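Long-range contacts in putative aldolase (Bacteroides vulgatus ATCC 8482, PDB 3DXI), which is of unknown function but, as a putative aldolase of the HMGL-like family, folds as a TIM barrel and forms a two-chain assembly: residues 80-85 with 106-111; 137-142 with 164-169; 194-199 with 271-276; 215-220 with 227-232. All coordinates share one frame; numbering follows the deposited sequence.

Contact 1 of 4, residues 80-85 with 106-111; sequences LNEKNT and IAIDPQ
Leu80 and Ala107 make the first link between two neighbouring parallel strands: Ala107 N donates to Leu80 O at 2.9 Å. Two residues on from Leu80, Glu82 N donates to Ala107 O at 3.1 Å. Strand 75-81 ends here, and the chain turns into a short 3-10 segment.

The tight part lies on the face that carries Leu80 and Ile106. Glu82 CB sits 3.6 Å from Ile106 CG2, the two side chains crossing at a slant, and 4.1 Å from Ile108 CG1. With CG anti to its backbone N (chi1 -166°) and a bend at chi2, the Glu82 side chain runs along Ile106 and touches Ala116 of helix 113-124. Glu82 is buried as a residue, and Arg115 of the same helix forms a salt bridge with OE1, which would be expected to favour the ionised form.

The wetter side is bridged by solvent. Water 1 donates to Glu82 OE1 at 2.7 Å and accepts from Asp109 N; water 2 joins Lys83 N to Ala107 O, giving that carbonyl a second donor. On the opposite face of the sheet, the partly exposed Asn81 brings ND2 to 3.4 Å from Ala107 CB.

Strand 75-81, helix 90-94 and strand 103-108 form one beta-alpha-beta unit, and this pairing joins its two strands at their C-terminal ends, the repeating arrangement of a TIM barrel.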
loop_
_atom_site.group_PDB
_atom_site.type_symbol
_atom_site.label_atom_id
_atom_site.label_comp_id
_atom_site.label_asym_id
_atom_site.label_seq_id
_atom_site.Cartn_x
_atom_site.Cartn_y
_atom_site.Cartn_z
ATOM N N LEU A 80 27.188 -4.041 -6.974
ATOM C CA LEU A 80 28.166 -5.046 -6.576
ATOM C C LEU A 80 27.800 -5.492 -5.165
ATOM O O LEU A 80 27.461 -4.661 -4.321
ATOM C CB LEU A 80 29.576 -4.456 -6.526
ATOM C CG LEU A 80 30.299 -4.028 -7.800
ATOM C CD1 LEU A 80 31.645 -3.418 -7.422
ATOM C CD2 LEU A 80 30.490 -5.235 -8.714
ATOM N N ASN A 81 27.859 -6.794 -4.911
ATOM C CA ASN A 81 27.580 -7.313 -3.578
ATOM C C ASN A 81 28.914 -7.281 -2.817
ATOM O O ASN A 81 29.846 -8.013 -3.155
ATOM C CB ASN A 81 27.051 -8.750 -3.656
ATOM C CG ASN A 81 25.619 -8.826 -4.180
ATOM O OD1 ASN A 81 25.250 -9.782 -4.866
ATOM N ND2 ASN A 81 24.807 -7.833 -3.843
ATOM N N GLU A 82 28.996 -6.426 -1.798
ATOM C CA GLU A 82 30.208 -6.268 -0.991
ATOM C C GLU A 82 30.773 -7.589 -0.450
ATOM O O GLU A 82 31.978 -7.832 -0.527
ATOM C CB GLU A 82 29.922 -5.308 0.171
ATOM C CG GLU A 82 31.141 -4.768 0.904
ATOM C CD GLU A 82 31.768 -5.782 1.837
ATOM O OE1 GLU A 82 31.019 -6.517 2.521
ATOM O OE2 GLU A 82 33.013 -5.832 1.899
ATOM N N LYS A 83 29.910 -8.442 0.091
ATOM C CA LYS A 83 30.354 -9.718 0.647
ATOM C C LYS A 83 31.024 -10.637 -0.378
ATOM O O LYS A 83 31.689 -11.602 -0.006
ATOM C CB LYS A 83 29.174 -10.458 1.284
ATOM C CG LYS A 83 28.117 -10.911 0.293
ATOM C CD LYS A 83 27.009 -11.676 0.997
ATOM C CE LYS A 83 25.996 -12.219 0.001
ATOM N NZ LYS A 83 24.888 -12.939 0.685
ATOM N N ASN A 84 30.845 -10.343 -1.662
ATOM C CA ASN A 84 31.434 -11.161 -2.720
ATOM C C ASN A 84 32.536 -10.438 -3.470
ATOM O O ASN A 84 33.056 -10.956 -4.451
ATOM C CB ASN A 84 30.376 -11.569 -3.750
ATOM C CG ASN A 84 29.299 -12.447 -3.168
ATOM O OD1 ASN A 84 29.580 -13.338 -2.374
ATOM N ND2 ASN A 84 28.051 -12.213 -3.577
ATOM N N THR A 85 32.900 -9.246 -3.018
ATOM C CA THR A 85 33.909 -8.477 -3.729
ATOM C C THR A 85 35.075 -7.981 -2.881
ATOM O O THR A 85 34.885 -7.377 -1.824
ATOM C CB THR A 85 33.249 -7.259 -4.410
ATOM O OG1 THR A 85 32.162 -7.702 -5.228
ATOM C CG2 THR A 85 34.246 -6.513 -5.268
ATOM N N ILE A 106 26.973 -0.335 -3.980
ATOM C CA ILE A 106 27.455 -1.486 -3.231
ATOM C C ILE A 106 26.416 -1.954 -2.219
ATOM O O ILE A 106 25.973 -1.169 -1.383
ATOM C CB ILE A 106 28.750 -1.120 -2.475
ATOM C CG1 ILE A 106 29.744 -0.476 -3.452
ATOM C CG2 ILE A 106 29.348 -2.359 -1.827
ATOM C CD1 ILE A 106 30.981 0.116 -2.796
ATOM N N ALA A 107 26.018 -3.221 -2.302
ATOM C CA ALA A 107 25.056 -3.772 -1.347
ATOM C C ALA A 107 25.895 -4.122 -0.132
ATOM O O ALA A 107 26.740 -5.011 -0.191
ATOM C CB ALA A 107 24.386 -5.019 -1.908
ATOM N N ILE A 108 25.642 -3.425 0.971
ATOM C CA ILE A 108 26.417 -3.602 2.194
ATOM C C ILE A 108 25.653 -3.969 3.461
ATOM O O ILE A 108 24.600 -3.400 3.760
ATOM C CB ILE A 108 27.197 -2.304 2.509
ATOM C CG1 ILE A 108 27.980 -1.850 1.274
ATOM C CG2 ILE A 108 28.127 -2.525 3.697
ATOM C CD1 ILE A 108 28.525 -0.441 1.380
ATOM N N ASP A 109 26.207 -4.918 4.209
ATOM C CA ASP A 109 25.639 -5.313 5.491
ATOM C C ASP A 109 26.384 -4.382 6.451
ATOM O O ASP A 109 27.616 -4.376 6.467
ATOM C CB ASP A 109 25.983 -6.770 5.818
ATOM C CG ASP A 109 25.468 -7.204 7.188
ATOM O OD1 ASP A 109 25.493 -6.387 8.131
ATOM O OD2 ASP A 109 25.054 -8.373 7.324
ATOM N N PRO A 110 25.651 -3.580 7.249
ATOM C CA PRO A 110 26.240 -2.633 8.211
ATOM C C PRO A 110 27.414 -3.179 9.031
ATOM O O PRO A 110 28.286 -2.429 9.475
ATOM C CB PRO A 110 25.045 -2.224 9.081
ATOM C CG PRO A 110 24.100 -3.374 8.945
ATOM C CD PRO A 110 24.204 -3.715 7.481
ATOM N N GLN A 111 27.424 -4.492 9.218
ATOM C CA GLN A 111 28.482 -5.182 9.951
ATOM C C GLN A 111 29.837 -5.055 9.238
ATOM O O GLN A 111 30.891 -5.088 9.878
ATOM C CB GLN A 111 28.104 -6.659 10.086
ATOM C CG GLN A 111 29.230 -7.589 10.505
ATOM C CD GLN A 111 29.187 -7.944 11.974
ATOM O OE1 GLN A 111 28.129 -8.273 12.517
ATOM N NE2 GLN A 111 30.340 -7.899 12.622
HETATM O O HOH W 1 28.445 -6.815 3.392
HETATM O O HOH W 2 26.920 -7.567 0.576
#

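Contact 2 of 4, residues 137-142 with 164-169; sequences MSKWAE and DSFGGI
Selenomethionine Met137 packs against the 164-169 loop and can be followed atom by atom. Its CB points toward that loop; CG, between the backbone N and the carbonyl carbon (chi1 65°), comes 4.1 Å from Asp164 CA. SE then lies 3.5 Å from Asp164 N and 4.1 Å from Asp164 CB. A bend at chi3 carries CE to 4.2 Å from Ile169 CG1, and the two side chains cross at about a right angle. Leu177 and Phe191 add to the apolar surroundings of Met137.

These segments belong to the loops that follow strands 129-134 and 159-163, so the contact joins successive loops at the C-terminal end of the TIM barrel, where this fold usually places its active site.

Farther out, Phe166 is met at its edge, in the ring plane. Ser138 OG stands 3.5 Å from Phe166 CD2, while the extended Lys139 crosses at about a right angle and sets CE 3.6 Å from Phe166 CE2. Tyr136 takes a cation-pi contact from Lys139.

Asp164 shapes its own loop: OD1 accepts from Ile169 N at 3.1 Å, met from above the carboxylate plane, and weakly from the amides of Gly167 and Gly168, while OD2 accepts from His194 N.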
loop_
_atom_site.group_PDB
_atom_site.type_symbol
_atom_site.label_atom_id
_atom_site.label_comp_id
_atom_site.label_asym_id
_atom_site.label_seq_id
_atom_site.Cartn_x
_atom_site.Cartn_y
_atom_site.Cartn_z
HETATM N N MSE A 137 18.364 -1.055 8.047
HETATM C CA MSE A 137 18.319 0.243 8.701
HETATM C C MSE A 137 17.531 0.135 10.012
HETATM O O MSE A 137 17.620 1.007 10.868
HETATM C CB MSE A 137 17.671 1.276 7.776
HETATM C CG MSE A 137 16.205 1.017 7.462
HETATM SE SE MSE A 137 15.543 2.178 6.046
HETATM C CE MSE A 137 15.394 3.813 7.076
ATOM N N SER A 138 16.756 -0.934 10.160
ATOM C CA SER A 138 15.962 -1.136 11.374
ATOM C C SER A 138 16.820 -1.610 12.550
ATOM O O SER A 138 16.315 -1.783 13.660
ATOM C CB SER A 138 14.872 -2.175 11.132
ATOM O OG SER A 138 15.448 -3.460 10.962
ATOM N N LYS A 139 18.109 -1.827 12.308
ATOM C CA LYS A 139 19.008 -2.292 13.361
ATOM C C LYS A 139 20.113 -1.290 13.686
ATOM O O LYS A 139 20.855 -1.469 14.656
ATOM C CB LYS A 139 19.639 -3.628 12.953
ATOM C CG LYS A 139 18.635 -4.715 12.614
ATOM C CD LYS A 139 19.323 -6.038 12.314
ATOM C CE LYS A 139 18.297 -7.133 12.018
ATOM N NZ LYS A 139 18.918 -8.483 11.832
ATOM N N TRP A 140 20.206 -0.236 12.878
ATOM C CA TRP A 140 21.229 0.794 13.034
ATOM C C TRP A 140 21.324 1.461 14.402
ATOM O O TRP A 140 22.394 1.493 15.004
ATOM C CB TRP A 140 21.036 1.879 11.973
ATOM C CG TRP A 140 21.287 1.424 10.557
ATOM C CD1 TRP A 140 21.560 0.150 10.127
ATOM C CD2 TRP A 140 21.243 2.241 9.384
ATOM N NE1 TRP A 140 21.682 0.129 8.756
ATOM C CE2 TRP A 140 21.495 1.400 8.275
ATOM C CE3 TRP A 140 21.016 3.606 9.161
ATOM C CZ2 TRP A 140 21.521 1.882 6.959
ATOM C CZ3 TRP A 140 21.041 4.084 7.854
ATOM C CH2 TRP A 140 21.293 3.220 6.768
ATOM N N ALA A 141 20.205 2.006 14.875
ATOM C CA ALA A 141 20.145 2.713 16.159
ATOM C C ALA A 141 20.747 1.962 17.342
ATOM O O ALA A 141 21.293 2.577 18.264
ATOM C CB ALA A 141 18.691 3.084 16.477
ATOM N N GLU A 142 20.654 0.637 17.317
ATOM C CA GLU A 142 21.167 -0.161 18.417
ATOM C C GLU A 142 22.531 -0.775 18.148
ATOM O O GLU A 142 23.022 -1.580 18.936
ATOM C CB GLU A 142 20.136 -1.229 18.791
ATOM C CG GLU A 142 18.735 -0.631 18.943
ATOM C CD GLU A 142 17.887 -1.304 20.009
ATOM O OE1 GLU A 142 17.588 -2.514 19.868
ATOM O OE2 GLU A 142 17.515 -0.611 20.989
ATOM N N ASP A 164 15.240 -0.347 3.598
ATOM C CA ASP A 164 14.176 -0.907 4.428
ATOM C C ASP A 164 14.140 -2.403 4.088
ATOM O O ASP A 164 13.191 -2.895 3.487
ATOM C CB ASP A 164 12.857 -0.208 4.061
ATOM C CG ASP A 164 11.638 -0.819 4.734
ATOM O OD1 ASP A 164 11.761 -1.367 5.850
ATOM O OD2 ASP A 164 10.538 -0.725 4.140
ATOM N N SER A 165 15.199 -3.107 4.486
ATOM C CA SER A 165 15.377 -4.535 4.207
ATOM C C SER A 165 14.205 -5.467 4.485
ATOM O O SER A 165 13.873 -6.313 3.653
ATOM C CB SER A 165 16.618 -5.053 4.942
ATOM O OG SER A 165 17.807 -4.509 4.388
ATOM N N PHE A 166 13.576 -5.314 5.643
ATOM C CA PHE A 166 12.458 -6.172 6.012
ATOM C C PHE A 166 11.100 -5.666 5.538
ATOM O O PHE A 166 10.122 -6.418 5.521
ATOM C CB PHE A 166 12.432 -6.355 7.534
ATOM C CG PHE A 166 13.709 -6.907 8.100
ATOM C CD1 PHE A 166 14.230 -8.112 7.631
ATOM C CD2 PHE A 166 14.394 -6.225 9.099
ATOM C CE1 PHE A 166 15.413 -8.630 8.153
ATOM C CE2 PHE A 166 15.573 -6.733 9.625
ATOM C CZ PHE A 166 16.085 -7.939 9.153
ATOM N N GLY A 167 11.038 -4.396 5.152
ATOM C CA GLY A 167 9.781 -3.827 4.703
ATOM C C GLY A 167 8.860 -3.577 5.882
ATOM O O GLY A 167 7.637 -3.703 5.772
ATOM N N GLY A 168 9.455 -3.230 7.020
ATOM C CA GLY A 168 8.677 -2.964 8.215
ATOM C C GLY A 168 8.947 -1.608 8.840
ATOM O O GLY A 168 8.396 -1.285 9.888
ATOM N N ILE A 169 9.793 -0.806 8.202
ATOM C CA ILE A 169 10.117 0.518 8.724
ATOM C C ILE A 169 8.905 1.454 8.579
ATOM O O ILE A 169 8.199 1.416 7.574
ATOM C CB ILE A 169 11.354 1.111 7.986
ATOM C CG1 ILE A 169 12.025 2.169 8.861
ATOM C CG2 ILE A 169 10.950 1.709 6.647
ATOM C CD1 ILE A 169 12.698 1.592 10.077
#

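Contact 3 of 4, residues 194-199 with 271-276; sequences HDNLQL and LPYMLS
This is a loop-on-helix contact, in which the type I turn Asp195-Gln198, after barrel strand 189-192, rests against the backbone oxygens of Tyr273 and Met274 in helix 271-278. The backbones come nearest at Asn196 and Met274, with their CA atoms 5.1 Å apart. Asn196 is the residue most covered: its CB comes to 3.3 Å from Tyr273 O, and its terminal amide faces Tyr273 O and Ser276 OG. That same Tyr273 O already receives Ser276 OG at 3.0 Å from above its carbonyl plane, a bond that fixes the serine hydroxyl against its own helix.

Selenomethionine Met274 directs its CB away from the turn overall, yet CG, beside the backbone N and anti to the carbonyl carbon (chi1 -74°), lies 3.6 Å from Asn196 O. The same oxygen accepts a hydrogen bond from Thr269 OG1, just ahead of the helix. In the fold, the contact brings a helix that follows the eight-stranded TIM barrel up to the loop after its seventh strand, and thus joins the C-terminal helices to the barrel mouth.

Leu197 works alongside with one branch: CD2 is 3.8 Å from Met274 O and 4.4 Å from Met274 CB. Gln283 of helix 283-290 touches Asn196, Tyr273 and Ser276, so a third element packs beside this turn and helix. The second subunit lies close by: Asp195 packs on its Gln198, and Leu275 on its Phe248.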
loop_
_atom_site.group_PDB
_atom_site.type_symbol
_atom_site.label_atom_id
_atom_site.label_comp_id
_atom_site.label_asym_id
_atom_site.label_seq_id
_atom_site.Cartn_x
_atom_site.Cartn_y
_atom_site.Cartn_z
ATOM N N HIS A 194 10.664 -1.162 1.063
ATOM C CA HIS A 194 10.041 -2.388 0.586
ATOM C C HIS A 194 8.560 -2.275 0.918
ATOM O O HIS A 194 8.176 -1.524 1.825
ATOM C CB HIS A 194 10.667 -3.614 1.240
ATOM C CG HIS A 194 11.991 -3.990 0.651
ATOM N ND1 HIS A 194 12.758 -5.026 1.138
ATOM C CD2 HIS A 194 12.679 -3.473 -0.393
ATOM C CE1 HIS A 194 13.863 -5.128 0.421
ATOM N NE2 HIS A 194 13.839 -4.197 -0.515
ATOM N N ASP A 195 7.733 -3.017 0.192
ATOM C CA ASP A 195 6.293 -2.925 0.367
ATOM C C ASP A 195 5.599 -4.009 1.184
ATOM O O ASP A 195 4.404 -4.249 0.996
ATOM C CB ASP A 195 5.638 -2.823 -1.018
ATOM C CG ASP A 195 4.760 -1.596 -1.157
ATOM O OD1 ASP A 195 5.059 -0.577 -0.498
ATOM O OD2 ASP A 195 3.779 -1.645 -1.929
ATOM N N ASN A 196 6.322 -4.649 2.100
ATOM C CA ASN A 196 5.713 -5.697 2.915
ATOM C C ASN A 196 4.458 -5.203 3.636
ATOM O O ASN A 196 3.478 -5.938 3.752
ATOM C CB ASN A 196 6.721 -6.246 3.929
ATOM C CG ASN A 196 7.832 -7.032 3.269
ATOM O OD1 ASN A 196 7.975 -8.239 3.488
ATOM N ND2 ASN A 196 8.622 -6.354 2.444
ATOM N N LEU A 197 4.487 -3.962 4.113
ATOM C CA LEU A 197 3.341 -3.376 4.814
ATOM C C LEU A 197 2.696 -2.267 3.988
ATOM O O LEU A 197 1.856 -1.512 4.485
ATOM C CB LEU A 197 3.778 -2.802 6.164
ATOM C CG LEU A 197 4.215 -3.822 7.217
ATOM C CD1 LEU A 197 4.687 -3.095 8.482
ATOM C CD2 LEU A 197 3.046 -4.762 7.527
ATOM N N GLN A 198 3.099 -2.180 2.726
ATOM C CA GLN A 198 2.602 -1.157 1.816
ATOM C C GLN A 198 2.846 0.263 2.335
ATOM O O GLN A 198 2.031 1.166 2.136
ATOM C CB GLN A 198 1.117 -1.383 1.511
ATOM C CG GLN A 198 0.880 -2.582 0.588
ATOM C CD GLN A 198 -0.574 -2.757 0.198
ATOM O OE1 GLN A 198 -1.407 -1.892 0.464
ATOM N NE2 GLN A 198 -0.885 -3.870 -0.453
ATOM N N LEU A 199 3.981 0.452 3.006
ATOM C CA LEU A 199 4.349 1.767 3.521
ATOM C C LEU A 199 5.431 2.388 2.626
ATOM O O LEU A 199 5.982 3.446 2.936
ATOM C CB LEU A 199 4.863 1.659 4.961
ATOM C CG LEU A 199 3.858 1.258 6.053
ATOM C CD1 LEU A 199 4.573 1.181 7.408
ATOM C CD2 LEU A 199 2.723 2.276 6.106
ATOM N N LEU A 271 -0.035 -12.207 3.506
ATOM C CA LEU A 271 0.062 -12.403 4.956
ATOM C C LEU A 271 1.442 -12.837 5.438
ATOM O O LEU A 271 1.928 -12.324 6.439
ATOM C CB LEU A 271 -1.015 -13.372 5.460
ATOM C CG LEU A 271 -1.041 -13.554 6.987
ATOM C CD1 LEU A 271 -1.096 -12.190 7.674
ATOM C CD2 LEU A 271 -2.240 -14.412 7.398
ATOM N N PRO A 272 2.083 -13.798 4.748
ATOM C CA PRO A 272 3.418 -14.239 5.166
ATOM C C PRO A 272 4.424 -13.082 5.110
ATOM O O PRO A 272 5.253 -12.920 6.011
ATOM C CB PRO A 272 3.755 -15.321 4.149
ATOM C CG PRO A 272 2.418 -15.915 3.850
ATOM C CD PRO A 272 1.543 -14.692 3.707
ATOM N N TYR A 273 4.349 -12.284 4.044
ATOM C CA TYR A 273 5.254 -11.147 3.891
ATOM C C TYR A 273 4.886 -9.991 4.806
ATOM O O TYR A 273 5.748 -9.194 5.177
ATOM C CB TYR A 273 5.311 -10.684 2.429
ATOM C CG TYR A 273 5.946 -11.714 1.521
ATOM C CD1 TYR A 273 7.035 -12.463 1.953
ATOM C CD2 TYR A 273 5.469 -11.932 0.232
ATOM C CE1 TYR A 273 7.640 -13.410 1.125
ATOM C CE2 TYR A 273 6.065 -12.878 -0.610
ATOM C CZ TYR A 273 7.153 -13.612 -0.151
ATOM O OH TYR A 273 7.767 -14.544 -0.956
HETATM N N MSE A 274 3.613 -9.888 5.175
HETATM C CA MSE A 274 3.205 -8.829 6.093
HETATM C C MSE A 274 3.798 -9.179 7.454
HETATM O O MSE A 274 4.300 -8.311 8.171
HETATM C CB MSE A 274 1.678 -8.767 6.226
HETATM C CG MSE A 274 0.963 -8.174 5.022
HETATM SE SE MSE A 274 -0.944 -8.466 5.067
HETATM C CE MSE A 274 -1.326 -8.415 3.168
ATOM N N LEU A 275 3.719 -10.462 7.807
ATOM C CA LEU A 275 4.239 -10.939 9.085
ATOM C C LEU A 275 5.746 -10.734 9.185
ATOM O O LEU A 275 6.246 -10.294 10.215
ATOM C CB LEU A 275 3.895 -12.421 9.282
ATOM C CG LEU A 275 2.427 -12.728 9.611
ATOM C CD1 LEU A 275 2.151 -14.210 9.461
ATOM C CD2 LEU A 275 2.119 -12.263 11.026
ATOM N N SER A 276 6.470 -11.042 8.114
ATOM C CA SER A 276 7.919 -10.869 8.127
ATOM C C SER A 276 8.280 -9.391 8.222
ATOM O O SER A 276 9.233 -9.022 8.900
ATOM C CB SER A 276 8.559 -11.481 6.872
ATOM O OG SER A 276 8.163 -10.818 5.681
#

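Contact 4 of 4, residues 215-220 with 227-232; sequences IDATIT and GNLKME
Thr218 exchanges two backbone bonds with the chain that leads into helix 231-241. Its N donates to Leu229 O at 3.2 Å, almost straight on to the carbonyl, and its O accepts from Met231 N at 2.8 Å, with the donor above the carbonyl plane. Together they form a single bridge between Thr218 and Lys230, the N-cap residue of the helix. A third bond comes from a side chain: Glu232 OE1 uses its syn lone pair to accept Thr220 N at 2.9 Å. Glu232 CG stands between the backbone N and the carbonyl carbon (chi1 60°), and a bend at chi2 helps bring the carboxylate back to the 215-220 chain.

Around these bonds the packing is largely by carbon atoms. Ala217 CB fits 3.4 Å from Leu229 O and 3.9 Å from CE of selenomethionine Met231, while Ile219 CD1 lies across Met231 at 3.9 Å from its CB. Lys230 CG lies 3.6 Å from Thr220 C. Apart from this packing, water 3 links Asp216 O to Leu229 N.

Farther out, Thr218 OG1 bonds to Met222 O within the intervening loop, and Ile219 N to Thr9 OG1. Arg105 and His192 hold Asp216 OD2, and Leu251 and Ile255 of helix 248-265 touch Glu232. The three cross-contact bonds satisfy the amides of Thr218, Thr220 and Met231 among buried residues, and the carboxylate of Glu232, close to the N-terminus of helix 231-241, is probably stabilised as an anion.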
loop_
_atom_site.group_PDB
_atom_site.type_symbol
_atom_site.label_atom_id
_atom_site.label_comp_id
_atom_site.label_asym_id
_atom_site.label_seq_id
_atom_site.Cartn_x
_atom_site.Cartn_y
_atom_site.Cartn_z
ATOM N N ILE A 215 15.584 8.520 -4.017
ATOM C CA ILE A 215 14.516 7.565 -3.721
ATOM C C ILE A 215 14.565 6.461 -4.776
ATOM O O ILE A 215 14.670 6.740 -5.971
ATOM C CB ILE A 215 13.101 8.197 -3.748
ATOM C CG1 ILE A 215 12.941 9.199 -2.603
ATOM C CG2 ILE A 215 12.044 7.101 -3.618
ATOM C CD1 ILE A 215 13.050 8.580 -1.224
ATOM N N ASP A 216 14.508 5.215 -4.312
ATOM C CA ASP A 216 14.525 4.025 -5.164
ATOM C C ASP A 216 13.104 3.474 -5.336
ATOM O O ASP A 216 12.292 3.507 -4.406
ATOM C CB ASP A 216 15.375 2.911 -4.530
ATOM C CG ASP A 216 16.873 3.131 -4.678
ATOM O OD1 ASP A 216 17.307 4.270 -4.969
ATOM O OD2 ASP A 216 17.620 2.146 -4.484
ATOM N N ALA A 217 12.823 2.945 -6.522
ATOM C CA ALA A 217 11.529 2.339 -6.826
ATOM C C ALA A 217 11.695 1.506 -8.093
ATOM O O ALA A 217 12.743 1.559 -8.730
ATOM C CB ALA A 217 10.469 3.415 -7.027
ATOM N N THR A 218 10.676 0.724 -8.442
ATOM C CA THR A 218 10.717 -0.103 -9.643
ATOM C C THR A 218 9.329 -0.145 -10.281
ATOM O O THR A 218 8.326 0.066 -9.600
ATOM C CB THR A 218 11.164 -1.557 -9.325
ATOM O OG1 THR A 218 10.213 -2.178 -8.449
ATOM C CG2 THR A 218 12.538 -1.562 -8.660
ATOM N N ILE A 219 9.278 -0.404 -11.586
ATOM C CA ILE A 219 8.010 -0.482 -12.310
ATOM C C ILE A 219 7.190 -1.669 -11.783
ATOM O O ILE A 219 7.647 -2.813 -11.791
ATOM C CB ILE A 219 8.260 -0.619 -13.832
ATOM C CG1 ILE A 219 8.977 0.637 -14.352
ATOM C CG2 ILE A 219 6.945 -0.842 -14.570
ATOM C CD1 ILE A 219 8.215 1.940 -14.123
ATOM N N THR A 220 5.976 -1.358 -11.328
ATOM C CA THR A 220 5.022 -2.292 -10.724
ATOM C C THR A 220 5.538 -2.858 -9.406
ATOM O O THR A 220 4.997 -3.832 -8.894
ATOM C CB THR A 220 4.619 -3.479 -11.659
ATOM O OG1 THR A 220 5.743 -4.328 -11.892
ATOM C CG2 THR A 220 4.085 -2.967 -12.994
ATOM N N GLY A 227 8.195 -7.128 -2.804
ATOM C CA GLY A 227 8.641 -6.131 -3.759
ATOM C C GLY A 227 9.017 -4.771 -3.215
ATOM O O GLY A 227 9.163 -4.585 -2.007
ATOM N N ASN A 228 9.168 -3.817 -4.129
ATOM C CA ASN A 228 9.559 -2.451 -3.791
ATOM C C ASN A 228 8.430 -1.445 -3.972
ATOM O O ASN A 228 7.302 -1.802 -4.313
ATOM C CB ASN A 228 10.731 -2.012 -4.675
ATOM C CG ASN A 228 11.908 -2.953 -4.600
ATOM O OD1 ASN A 228 12.240 -3.632 -5.568
ATOM N ND2 ASN A 228 12.549 -2.996 -3.450
ATOM N N LEU A 229 8.740 -0.180 -3.721
ATOM C CA LEU A 229 7.767 0.881 -3.915
ATOM C C LEU A 229 7.501 0.892 -5.416
ATOM O O LEU A 229 8.439 0.793 -6.206
ATOM C CB LEU A 229 8.363 2.225 -3.492
ATOM C CG LEU A 229 7.702 3.504 -4.013
ATOM C CD1 LEU A 229 6.249 3.572 -3.574
ATOM C CD2 LEU A 229 8.470 4.699 -3.488
ATOM N N LYS A 230 6.232 0.990 -5.806
ATOM C CA LYS A 230 5.877 1.020 -7.223
ATOM C C LYS A 230 6.190 2.403 -7.785
ATOM O O LYS A 230 5.625 3.412 -7.342
ATOM C CB LYS A 230 4.391 0.682 -7.410
ATOM C CG LYS A 230 4.054 -0.738 -6.974
ATOM C CD LYS A 230 2.663 -1.173 -7.398
ATOM C CE LYS A 230 1.590 -0.611 -6.495
ATOM N NZ LYS A 230 0.558 -1.656 -6.249
HETATM N N MSE A 231 7.105 2.446 -8.752
HETATM C CA MSE A 231 7.508 3.704 -9.363
HETATM C C MSE A 231 6.299 4.490 -9.854
HETATM O O MSE A 231 6.226 5.701 -9.663
HETATM C CB MSE A 231 8.476 3.444 -10.523
HETATM C CG MSE A 231 8.932 4.707 -11.250
HETATM SE SE MSE A 231 9.908 5.939 -10.107
HETATM C CE MSE A 231 11.685 5.160 -10.295
ATOM N N GLU A 232 5.344 3.803 -10.476
ATOM C CA GLU A 232 4.146 4.471 -10.982
ATOM C C GLU A 232 3.353 5.133 -9.858
ATOM O O GLU A 232 2.710 6.160 -10.073
ATOM C CB GLU A 232 3.237 3.484 -11.736
ATOM C CG GLU A 232 2.751 2.303 -10.890
ATOM C CD GLU A 232 3.640 1.092 -11.027
ATOM O OE1 GLU A 232 4.861 1.269 -11.233
ATOM O OE2 GLU A 232 3.121 -0.040 -10.919
HETATM O O HOH W 3 11.813 0.665 -3.471
#

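Overall arrangement
Contacts 1 and 4 sit on the same closed sheet, at its third and fourth strands and at its eighth, with centres about 22 Å apart and nearest atoms about 10 Å apart. Contact 2 touches both contact 1 and contact 3: Pro110 CB of contact 1 packs 4.1 Å from Trp140 NE1, while Phe166 O lies 3.3 Å from Asn196 CG of contact 3. Contact 3 in turn meets contact 4, where Asp195 N probably donates to Gly227 O at 3.1 Å. The 215-220 and 227-232 segments both fall in the chain between 194-199 and 271-276. Contacts 3 and 4 also touch the second subunit, unlike contacts 1 and 2.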